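Long-range contacts in lactococcal prophage ps3 protein 05 (Staphylococcus epidermidis ATCC 12228, PDB 3G8W), which is a probable acetyltransferase of the GNAT family, expected to pass an acetyl group from acetyl-CoA to an acceptor that remains unspecified: residues H82-E87 / Q113-L118; R8-N13 / W55-A60; E139-E144 / W159-T164. All coordinates share one frame; numbering follows the deposited sequence.

Interaction 1: H82-E87 / Q113-L118; sequences HKAILE and QNIETL
K83 turns CG anti to its carbonyl carbon (chi1 -73°), where it lies 3.5 Å from T117 OG1; the two side chains run side by side from one face of the sheet. On the other face I115 holds CG2 anti to its backbone N, which sets this methyl 3.8 Å from A84 CB. L118 CD2 meets the same A84 CB at 3.9 Å, so the small residue is touched by branches of two larger ones. L86 takes part more loosely, its CD1 coming to 4.4 Å from L118 CD1. The backbones pair in parallel, K83 with T117 and A84 with L118. H82 O takes two donors: T117 N at 3.1 Å, nearly along the C=O axis, and E116 N, which is tilted 22° from the carbonyl plane. A84 N returns a weak bond to T117 O. Beside this, H82 CB packs on E116 CB at 4.0 Å. The polar ends of H82, K83 and E116 all turn to the second subunit: H82 NE2 to N146 O, K83 NZ to A147 O, and the E116 carboxylate to K149 and Y154, all of that subunit. The contact closes the beta-alpha-beta unit of strand 83-91, helix 96-112 and strand 117-123; N114, with positive phi, is the C-prime residue of the Schellman motif ending the helix. In GNAT folds these two parallel strands splay apart further along to admit acetyl-CoA, so the cofactor would probably lie beyond this paired start. A84 and L86 rest on L72 of strand 65-74, while I115 and L118 pack on A110 of helix 96-112.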
loop_
_atom_site.group_PDB
_atom_site.type_symbol
_atom_site.label_atom_id
_atom_site.label_comp_id
_atom_site.label_asym_id
_atom_site.label_seq_id
_atom_site.Cartn_x
_atom_site.Cartn_y
_atom_site.Cartn_z
ATOM N N HIS B 82 4.316 -11.262 -3.922
ATOM C CA HIS B 82 4.602 -11.376 -5.336
ATOM C C HIS B 82 4.534 -10.012 -6.024
ATOM O O HIS B 82 4.782 -9.916 -7.203
ATOM C CB HIS B 82 3.657 -12.373 -5.978
ATOM C CG HIS B 82 2.241 -11.935 -5.930
ATOM N ND1 HIS B 82 1.569 -11.754 -4.744
ATOM C CD2 HIS B 82 1.383 -11.571 -6.910
ATOM C CE1 HIS B 82 0.343 -11.333 -4.996
ATOM N NE2 HIS B 82 0.206 -11.210 -6.302
ATOM N N LYS B 83 4.212 -8.954 -5.291
ATOM C CA LYS B 83 3.985 -7.624 -5.906
ATOM C C LYS B 83 4.876 -6.544 -5.351
ATOM O O LYS B 83 5.374 -6.648 -4.229
ATOM C CB LYS B 83 2.563 -7.155 -5.663
ATOM C CG LYS B 83 1.531 -7.850 -6.433
ATOM C CD LYS B 83 0.345 -8.066 -5.567
ATOM C CE LYS B 83 -0.319 -6.771 -5.126
ATOM N NZ LYS B 83 -1.644 -6.997 -4.429
ATOM N N ALA B 84 5.046 -5.474 -6.112
ATOM C CA ALA B 84 5.906 -4.397 -5.643
ATOM C C ALA B 84 5.570 -3.110 -6.332
ATOM O O ALA B 84 5.063 -3.129 -7.437
ATOM C CB ALA B 84 7.407 -4.756 -5.853
ATOM N N ILE B 85 5.880 -2.004 -5.673
ATOM C CA ILE B 85 5.582 -0.685 -6.179
ATOM C C ILE B 85 6.892 -0.021 -6.489
ATOM O O ILE B 85 7.846 -0.144 -5.712
ATOM C CB ILE B 85 4.936 0.194 -5.088
ATOM C CG1 ILE B 85 3.703 -0.472 -4.466
ATOM C CG2 ILE B 85 4.518 1.503 -5.665
ATOM C CD1 ILE B 85 2.608 -0.821 -5.450
ATOM N N LEU B 86 6.933 0.683 -7.619
ATOM C CA LEU B 86 8.041 1.566 -7.982
ATOM C C LEU B 86 7.681 2.983 -7.592
ATOM O O LEU B 86 6.609 3.456 -7.919
ATOM C CB LEU B 86 8.261 1.506 -9.477
ATOM C CG LEU B 86 8.940 0.281 -10.049
ATOM C CD1 LEU B 86 8.861 0.323 -11.524
ATOM C CD2 LEU B 86 10.401 0.332 -9.652
ATOM N N GLU B 87 8.559 3.678 -6.892
ATOM C CA GLU B 87 8.246 5.036 -6.428
ATOM C C GLU B 87 9.474 5.942 -6.466
ATOM O O GLU B 87 10.626 5.469 -6.528
ATOM C CB GLU B 87 7.668 4.995 -5.013
ATOM N N GLN B 113 13.912 -11.755 -7.395
ATOM C CA GLN B 113 13.312 -11.898 -6.080
ATOM C C GLN B 113 11.970 -12.580 -6.179
ATOM O O GLN B 113 11.222 -12.608 -5.205
ATOM C CB GLN B 113 13.100 -10.531 -5.442
ATOM C CG GLN B 113 14.348 -9.693 -5.330
ATOM C CD GLN B 113 15.396 -10.351 -4.472
ATOM O OE1 GLN B 113 15.112 -10.809 -3.357
ATOM N NE2 GLN B 113 16.619 -10.402 -4.981
ATOM N N ASN B 114 11.655 -13.109 -7.359
ATOM C CA ASN B 114 10.339 -13.699 -7.635
ATOM C C ASN B 114 9.133 -12.742 -7.510
ATOM O O ASN B 114 7.992 -13.180 -7.369
ATOM C CB ASN B 114 10.119 -14.940 -6.774
ATOM C CG ASN B 114 11.239 -15.935 -6.902
ATOM O OD1 ASN B 114 11.679 -16.256 -8.009
ATOM N ND2 ASN B 114 11.726 -16.419 -5.763
ATOM N N ILE B 115 9.389 -11.442 -7.564
ATOM C CA ILE B 115 8.312 -10.482 -7.663
ATOM C C ILE B 115 7.634 -10.632 -9.027
ATOM O O ILE B 115 8.257 -10.460 -10.063
ATOM C CB ILE B 115 8.824 -9.044 -7.395
ATOM C CG1 ILE B 115 9.313 -8.945 -5.930
ATOM C CG2 ILE B 115 7.747 -7.989 -7.758
ATOM C CD1 ILE B 115 10.376 -7.854 -5.630
ATOM N N GLU B 116 6.362 -10.988 -9.004
ATOM C CA GLU B 116 5.615 -11.265 -10.215
ATOM C C GLU B 116 5.080 -10.049 -10.929
ATOM O O GLU B 116 4.961 -10.050 -12.155
ATOM C CB GLU B 116 4.463 -12.194 -9.898
ATOM C CG GLU B 116 4.667 -13.564 -10.418
ATOM C CD GLU B 116 4.235 -14.594 -9.438
ATOM O OE1 GLU B 116 3.014 -14.744 -9.231
ATOM O OE2 GLU B 116 5.120 -15.254 -8.862
ATOM N N THR B 117 4.705 -9.018 -10.183
ATOM C CA THR B 117 4.167 -7.862 -10.843
ATOM C C THR B 117 4.656 -6.530 -10.245
ATOM O O THR B 117 4.871 -6.422 -9.036
ATOM C CB THR B 117 2.612 -7.944 -10.981
ATOM O OG1 THR B 117 1.966 -7.363 -9.853
ATOM C CG2 THR B 117 2.108 -9.383 -11.202
ATOM N N LEU B 118 4.846 -5.532 -11.111
ATOM C CA LEU B 118 5.246 -4.192 -10.687
ATOM C C LEU B 118 4.134 -3.202 -10.960
ATOM O O LEU B 118 3.489 -3.265 -12.020
ATOM C CB LEU B 118 6.509 -3.733 -11.402
ATOM C CG LEU B 118 7.762 -4.568 -11.121
ATOM C CD1 LEU B 118 8.956 -4.064 -11.937
ATOM C CD2 LEU B 118 8.108 -4.613 -9.646
#

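Interaction 2: R8-N13 / W55-A60; sequences RLLNQN and WNIFGA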
loop_
_atom_site.group_PDB
_atom_site.type_symbol
_atom_site.label_atom_id
_atom_site.label_comp_id
_atom_site.label_asym_id
_atom_site.label_seq_id
_atom_site.Cartn_x
_atom_site.Cartn_y
_atom_site.Cartn_z
ATOM N N ARG B 8 23.990 0.122 -8.880
ATOM C CA ARG B 8 24.049 -0.727 -7.710
ATOM C C ARG B 8 22.908 -0.392 -6.761
ATOM O O ARG B 8 22.222 0.617 -6.921
ATOM C CB ARG B 8 25.401 -0.588 -7.002
ATOM C CG ARG B 8 25.672 0.777 -6.376
ATOM C CD ARG B 8 26.993 0.772 -5.586
ATOM N NE ARG B 8 27.395 2.106 -5.122
ATOM C CZ ARG B 8 26.836 2.761 -4.101
ATOM N NH1 ARG B 8 25.821 2.222 -3.417
ATOM N NH2 ARG B 8 27.286 3.973 -3.776
ATOM N N LEU B 9 22.708 -1.256 -5.774
ATOM C CA LEU B 9 21.814 -0.953 -4.676
ATOM C C LEU B 9 22.402 0.194 -3.861
ATOM O O LEU B 9 23.535 0.106 -3.361
ATOM C CB LEU B 9 21.635 -2.177 -3.781
ATOM C CG LEU B 9 20.704 -1.981 -2.594
ATOM C CD1 LEU B 9 19.253 -1.912 -3.067
ATOM C CD2 LEU B 9 20.891 -3.095 -1.591
ATOM N N LEU B 10 21.643 1.281 -3.761
ATOM C CA LEU B 10 21.964 2.340 -2.806
ATOM C C LEU B 10 21.835 1.828 -1.379
ATOM O O LEU B 10 21.156 0.832 -1.125
ATOM C CB LEU B 10 21.060 3.551 -3.014
ATOM C CG LEU B 10 21.696 4.725 -3.749
ATOM C CD1 LEU B 10 22.500 4.254 -4.973
ATOM C CD2 LEU B 10 20.656 5.782 -4.107
ATOM N N ASN B 11 22.489 2.524 -0.456
ATOM C CA ASN B 11 22.518 2.144 0.942
ATOM C C ASN B 11 22.743 3.404 1.792
ATOM O O ASN B 11 22.973 4.486 1.244
ATOM C CB ASN B 11 23.649 1.136 1.149
ATOM C CG ASN B 11 24.962 1.806 1.446
ATOM O OD1 ASN B 11 25.158 2.298 2.548
ATOM N ND2 ASN B 11 25.861 1.848 0.471
ATOM N N GLN B 12 22.716 3.265 3.119
ATOM C CA GLN B 12 22.931 4.411 4.028
ATOM C C GLN B 12 24.265 5.171 3.872
ATOM O O GLN B 12 24.470 6.199 4.512
ATOM C CB GLN B 12 22.659 4.036 5.495
ATOM C CG GLN B 12 22.886 2.568 5.859
ATOM C CD GLN B 12 22.268 2.182 7.205
ATOM O OE1 GLN B 12 21.986 3.038 8.050
ATOM N NE2 GLN B 12 22.061 0.884 7.408
ATOM N N ASN B 13 25.142 4.672 3.005
ATOM C CA ASN B 13 26.363 5.383 2.602
ATOM C C ASN B 13 26.120 6.390 1.486
ATOM O O ASN B 13 27.043 7.052 1.033
ATOM C CB ASN B 13 27.418 4.398 2.103
ATOM C CG ASN B 13 28.381 3.985 3.174
ATOM O OD1 ASN B 13 28.196 2.960 3.830
ATOM N ND2 ASN B 13 29.424 4.781 3.365
ATOM N N TRP B 55 12.545 -2.817 0.991
ATOM C CA TRP B 55 12.374 -1.401 0.665
ATOM C C TRP B 55 13.678 -0.853 0.063
ATOM O O TRP B 55 14.569 -0.409 0.801
ATOM C CB TRP B 55 11.996 -0.630 1.937
ATOM C CG TRP B 55 11.079 0.544 1.721
ATOM C CD1 TRP B 55 10.818 1.182 0.545
ATOM C CD2 TRP B 55 10.328 1.236 2.727
ATOM N NE1 TRP B 55 9.938 2.216 0.753
ATOM C CE2 TRP B 55 9.624 2.269 2.087
ATOM C CE3 TRP B 55 10.176 1.075 4.111
ATOM C CZ2 TRP B 55 8.784 3.143 2.784
ATOM C CZ3 TRP B 55 9.344 1.943 4.799
ATOM C CH2 TRP B 55 8.665 2.966 4.137
ATOM N N ASN B 56 13.792 -0.891 -1.266
ATOM C CA ASN B 56 15.090 -0.689 -1.913
ATOM C C ASN B 56 15.202 0.450 -2.902
ATOM O O ASN B 56 14.491 0.494 -3.902
ATOM C CB ASN B 56 15.530 -1.974 -2.603
ATOM C CG ASN B 56 15.807 -3.101 -1.626
ATOM O OD1 ASN B 56 15.515 -3.006 -0.430
ATOM N ND2 ASN B 56 16.381 -4.181 -2.138
ATOM N N ILE B 57 16.102 1.374 -2.627
ATOM C CA ILE B 57 16.410 2.428 -3.557
ATOM C C ILE B 57 17.576 1.985 -4.445
ATOM O O ILE B 57 18.647 1.617 -3.946
ATOM C CB ILE B 57 16.832 3.697 -2.819
ATOM C CG1 ILE B 57 15.712 4.190 -1.914
ATOM C CG2 ILE B 57 17.231 4.791 -3.812
ATOM C CD1 ILE B 57 16.052 5.475 -1.206
ATOM N N PHE B 58 17.384 2.040 -5.762
ATOM C CA PHE B 58 18.507 1.824 -6.673
ATOM C C PHE B 58 19.017 3.122 -7.260
ATOM O O PHE B 58 18.230 4.048 -7.488
ATOM C CB PHE B 58 18.112 0.916 -7.808
ATOM C CG PHE B 58 17.807 -0.476 -7.391
ATOM C CD1 PHE B 58 18.720 -1.491 -7.630
ATOM C CD2 PHE B 58 16.582 -0.787 -6.807
ATOM C CE1 PHE B 58 18.415 -2.792 -7.275
ATOM C CE2 PHE B 58 16.270 -2.094 -6.440
ATOM C CZ PHE B 58 17.174 -3.097 -6.673
ATOM N N GLY B 59 20.324 3.176 -7.525
ATOM C CA GLY B 59 20.946 4.339 -8.165
ATOM C C GLY B 59 21.762 4.012 -9.402
ATOM O O GLY B 59 22.397 2.965 -9.468
ATOM N N ALA B 60 21.720 4.901 -10.395
ATOM C CA ALA B 60 22.638 4.831 -11.539
ATOM C C ALA B 60 23.798 5.817 -11.341
ATOM O O ALA B 60 23.590 6.973 -10.951
ATOM C CB ALA B 60 21.915 5.111 -12.826
#
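L10 packs against I57 and G59, each part of its side chain on a different partner. Its CB sits 3.2 Å from I57 O, the same oxygen that takes a weak hydrogen bond from L10 N. Beyond CG the two branches part: CD2 meets I57 CG2 at 3.6 Å, the side chains crossing obliquely, and CD1 lies against the backbone of G59, 3.5 Å from its N. Because G59 has no side chain, this methyl can reach the main chain itself. The pairing is antiparallel and joins strand 6-9 to strand 55-62 at one edge of the GNAT sheet, the edge formed by the first strand; the chain leaves the sheet after L9. G59 N gives R8 O a nearly straight bond (175°, 3.2 Å), and R8 N answers weakly to G59 O. In L9, chi1 (-180°) sets CG anti to the backbone N, and chi2 (73°) then places CD1 over the centre of the F58 ring, 4.3 Å above its plane, and also 3.8 Å from N56 CB. Helix 96-112 also packs on F58, Y109 meeting its ring edge-to-face. The R8 guanidinium reaches forward over the chain that follows, NH1 bonding L9 O at 3.1 Å and NH2 forming a salt bridge with D14.

Interaction 3: E139-E144 / W159-T164; sequences ENLAFE and WLIYST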
loop_
_atom_site.group_PDB
_atom_site.type_symbol
_atom_site.label_atom_id
_atom_site.label_comp_id
_atom_site.label_asym_id
_atom_site.label_seq_id
_atom_site.Cartn_x
_atom_site.Cartn_y
_atom_site.Cartn_z
ATOM N N GLU B 139 1.147 -1.070 -18.380
ATOM C CA GLU B 139 -0.173 -0.942 -18.995
ATOM C C GLU B 139 -1.120 -0.454 -17.946
ATOM O O GLU B 139 -0.820 -0.531 -16.775
ATOM C CB GLU B 139 -0.633 -2.268 -19.554
ATOM C CG GLU B 139 0.147 -2.695 -20.766
ATOM C CD GLU B 139 -0.332 -4.006 -21.361
ATOM O OE1 GLU B 139 -0.261 -4.145 -22.603
ATOM O OE2 GLU B 139 -0.786 -4.894 -20.603
ATOM N N ASN B 140 -2.242 0.100 -18.373
ATOM C CA ASN B 140 -3.207 0.702 -17.467
ATOM C C ASN B 140 -3.876 -0.337 -16.571
ATOM O O ASN B 140 -4.331 -1.367 -17.052
ATOM C CB ASN B 140 -4.263 1.461 -18.280
ATOM C CG ASN B 140 -3.713 2.725 -18.907
ATOM O OD1 ASN B 140 -3.627 3.765 -18.246
ATOM N ND2 ASN B 140 -3.345 2.653 -20.197
ATOM N N LEU B 141 -3.914 -0.062 -15.274
ATOM C CA LEU B 141 -4.603 -0.911 -14.298
ATOM C C LEU B 141 -5.846 -0.193 -13.792
ATOM O O LEU B 141 -6.932 -0.697 -13.899
ATOM C CB LEU B 141 -3.683 -1.212 -13.118
ATOM C CG LEU B 141 -4.232 -2.119 -12.009
ATOM C CD1 LEU B 141 -4.402 -3.583 -12.462
ATOM C CD2 LEU B 141 -3.336 -2.053 -10.803
ATOM N N ALA B 142 -5.657 1.002 -13.246
ATOM C CA ALA B 142 -6.714 1.770 -12.628
ATOM C C ALA B 142 -6.501 3.291 -12.696
ATOM O O ALA B 142 -5.427 3.792 -12.967
ATOM C CB ALA B 142 -6.857 1.349 -11.228
ATOM N N PHE B 143 -7.566 4.022 -12.446
ATOM C CA PHE B 143 -7.514 5.458 -12.447
ATOM C C PHE B 143 -8.118 5.968 -11.147
ATOM O O PHE B 143 -9.254 5.672 -10.832
ATOM C CB PHE B 143 -8.266 5.992 -13.657
ATOM C CG PHE B 143 -8.493 7.453 -13.607
ATOM C CD1 PHE B 143 -7.415 8.333 -13.566
ATOM C CD2 PHE B 143 -9.789 7.966 -13.587
ATOM C CE1 PHE B 143 -7.618 9.708 -13.511
ATOM C CE2 PHE B 143 -9.996 9.339 -13.537
ATOM C CZ PHE B 143 -8.894 10.207 -13.505
ATOM N N GLU B 144 -7.349 6.740 -10.402
ATOM C CA GLU B 144 -7.738 7.145 -9.057
ATOM C C GLU B 144 -7.828 8.676 -8.909
ATOM O O GLU B 144 -6.809 9.392 -8.839
ATOM C CB GLU B 144 -6.766 6.533 -8.046
ATOM C CG GLU B 144 -7.286 6.486 -6.625
ATOM C CD GLU B 144 -6.188 6.276 -5.549
ATOM O OE1 GLU B 144 -5.138 5.622 -5.794
ATOM O OE2 GLU B 144 -6.394 6.768 -4.423
ATOM N N TRP B 159 -2.705 4.349 -12.323
ATOM C CA TRP B 159 -1.974 3.231 -11.856
ATOM C C TRP B 159 -1.675 2.380 -13.050
ATOM O O TRP B 159 -2.590 1.960 -13.781
ATOM C CB TRP B 159 -2.789 2.445 -10.851
ATOM C CG TRP B 159 -2.779 3.016 -9.470
ATOM C CD1 TRP B 159 -3.631 3.946 -8.981
ATOM C CD2 TRP B 159 -1.914 2.658 -8.388
ATOM N NE1 TRP B 159 -3.350 4.198 -7.661
ATOM C CE2 TRP B 159 -2.308 3.416 -7.270
ATOM C CE3 TRP B 159 -0.850 1.758 -8.252
ATOM C CZ2 TRP B 159 -1.677 3.322 -6.026
ATOM C CZ3 TRP B 159 -0.212 1.645 -6.988
ATOM C CH2 TRP B 159 -0.627 2.442 -5.898
ATOM N N LEU B 160 -0.376 2.141 -13.234
ATOM C CA LEU B 160 0.115 1.205 -14.241
ATOM C C LEU B 160 0.693 -0.087 -13.658
ATOM O O LEU B 160 1.208 -0.123 -12.527
ATOM C CB LEU B 160 1.177 1.871 -15.092
ATOM C CG LEU B 160 0.791 2.995 -16.027
ATOM C CD1 LEU B 160 0.095 4.065 -15.266
ATOM C CD2 LEU B 160 2.095 3.494 -16.620
ATOM N N ILE B 161 0.649 -1.131 -14.470
ATOM C CA ILE B 161 1.122 -2.443 -14.056
ATOM C C ILE B 161 2.031 -3.058 -15.148
ATOM O O ILE B 161 1.798 -2.906 -16.356
ATOM C CB ILE B 161 -0.075 -3.360 -13.674
ATOM C CG1 ILE B 161 0.370 -4.761 -13.275
ATOM C CG2 ILE B 161 -1.083 -3.452 -14.827
ATOM C CD1 ILE B 161 -0.738 -5.592 -12.576
ATOM N N TYR B 162 3.101 -3.703 -14.684
ATOM C CA TYR B 162 3.971 -4.487 -15.530
ATOM C C TYR B 162 4.057 -5.865 -14.902
ATOM O O TYR B 162 4.186 -5.997 -13.691
ATOM C CB TYR B 162 5.335 -3.813 -15.625
ATOM C CG TYR B 162 6.384 -4.573 -16.403
ATOM C CD1 TYR B 162 6.608 -4.312 -17.750
ATOM C CD2 TYR B 162 7.170 -5.539 -15.781
ATOM C CE1 TYR B 162 7.580 -5.002 -18.457
ATOM C CE2 TYR B 162 8.130 -6.240 -16.474
ATOM C CZ TYR B 162 8.341 -5.964 -17.810
ATOM O OH TYR B 162 9.322 -6.665 -18.486
ATOM N N SER B 163 3.949 -6.889 -15.731
ATOM C CA SER B 163 4.106 -8.253 -15.276
ATOM C C SER B 163 5.480 -8.828 -15.653
ATOM O O SER B 163 5.925 -8.718 -16.793
ATOM C CB SER B 163 3.006 -9.111 -15.850
ATOM O OG SER B 163 3.504 -10.417 -16.017
ATOM N N THR B 164 6.154 -9.453 -14.698
ATOM C CA THR B 164 7.481 -9.964 -14.980
ATOM C C THR B 164 7.474 -11.444 -15.333
ATOM O O THR B 164 8.497 -12.104 -15.198
ATOM C CB THR B 164 8.445 -9.731 -13.809
ATOM O OG1 THR B 164 7.877 -10.281 -12.617
ATOM C CG2 THR B 164 8.718 -8.251 -13.615
#
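W159 and E144 form the closely fitted end of this contact. The indole NE1 donates to E144 OE1 at 3.0 Å, the bond straight (161°) and lying in the ring plane; carboxylate and indole are nearly coplanar, 13° apart. E144 reaches this place with CG anti to its backbone N (chi1 -161°) and an extended chain beyond. Its other oxygen, OE2, is held in a salt bridge by K83 of the second subunit, so the carboxylate is gripped from two chains. Next along, W159 O accepts from both L141 N (2.8 Å) and A142 N (3.3 Å), while W159 N bonds A142 O. Two residues thus face one, a classic beta bulge in the antiparallel hairpin of strands 139-150 and 153-163, the former being the outermost strand of the GNAT sheet within this chain. L141 CB, in the bulge itself, touches I161 CG2 at 3.8 Å. Contacts thin out toward the other end: E139 and I161 exchange two backbone bonds, each 2.8 Å from N to O, but the E139 side chain is exposed and approaches its partner strand chiefly through CB, 4.1 Å from I161 O. N140, also exposed, points its CB away from strand 159-163.

In the fold
All three contacts belong to one mixed sheet. Interactions 1 and 3 are neighbours in it, with centres 12 Å apart: L118 N lies 2.7 Å from Y162 O and E116 O 2.9 Å from T164 N, probable hydrogen bonds that join strands 117-123 and 153-163. Interaction 2 stands toward the opposite edge, its centre 16 Å from that of interaction 1 and 24 Å from that of interaction 3, touching neither. Interactions 1 and 3 both reach the second subunit. Bound NHE, probably from the crystallisation liquor, lies about 6 Å from the K83 side chain and about 4 Å from that of W159, and may mark a pocket.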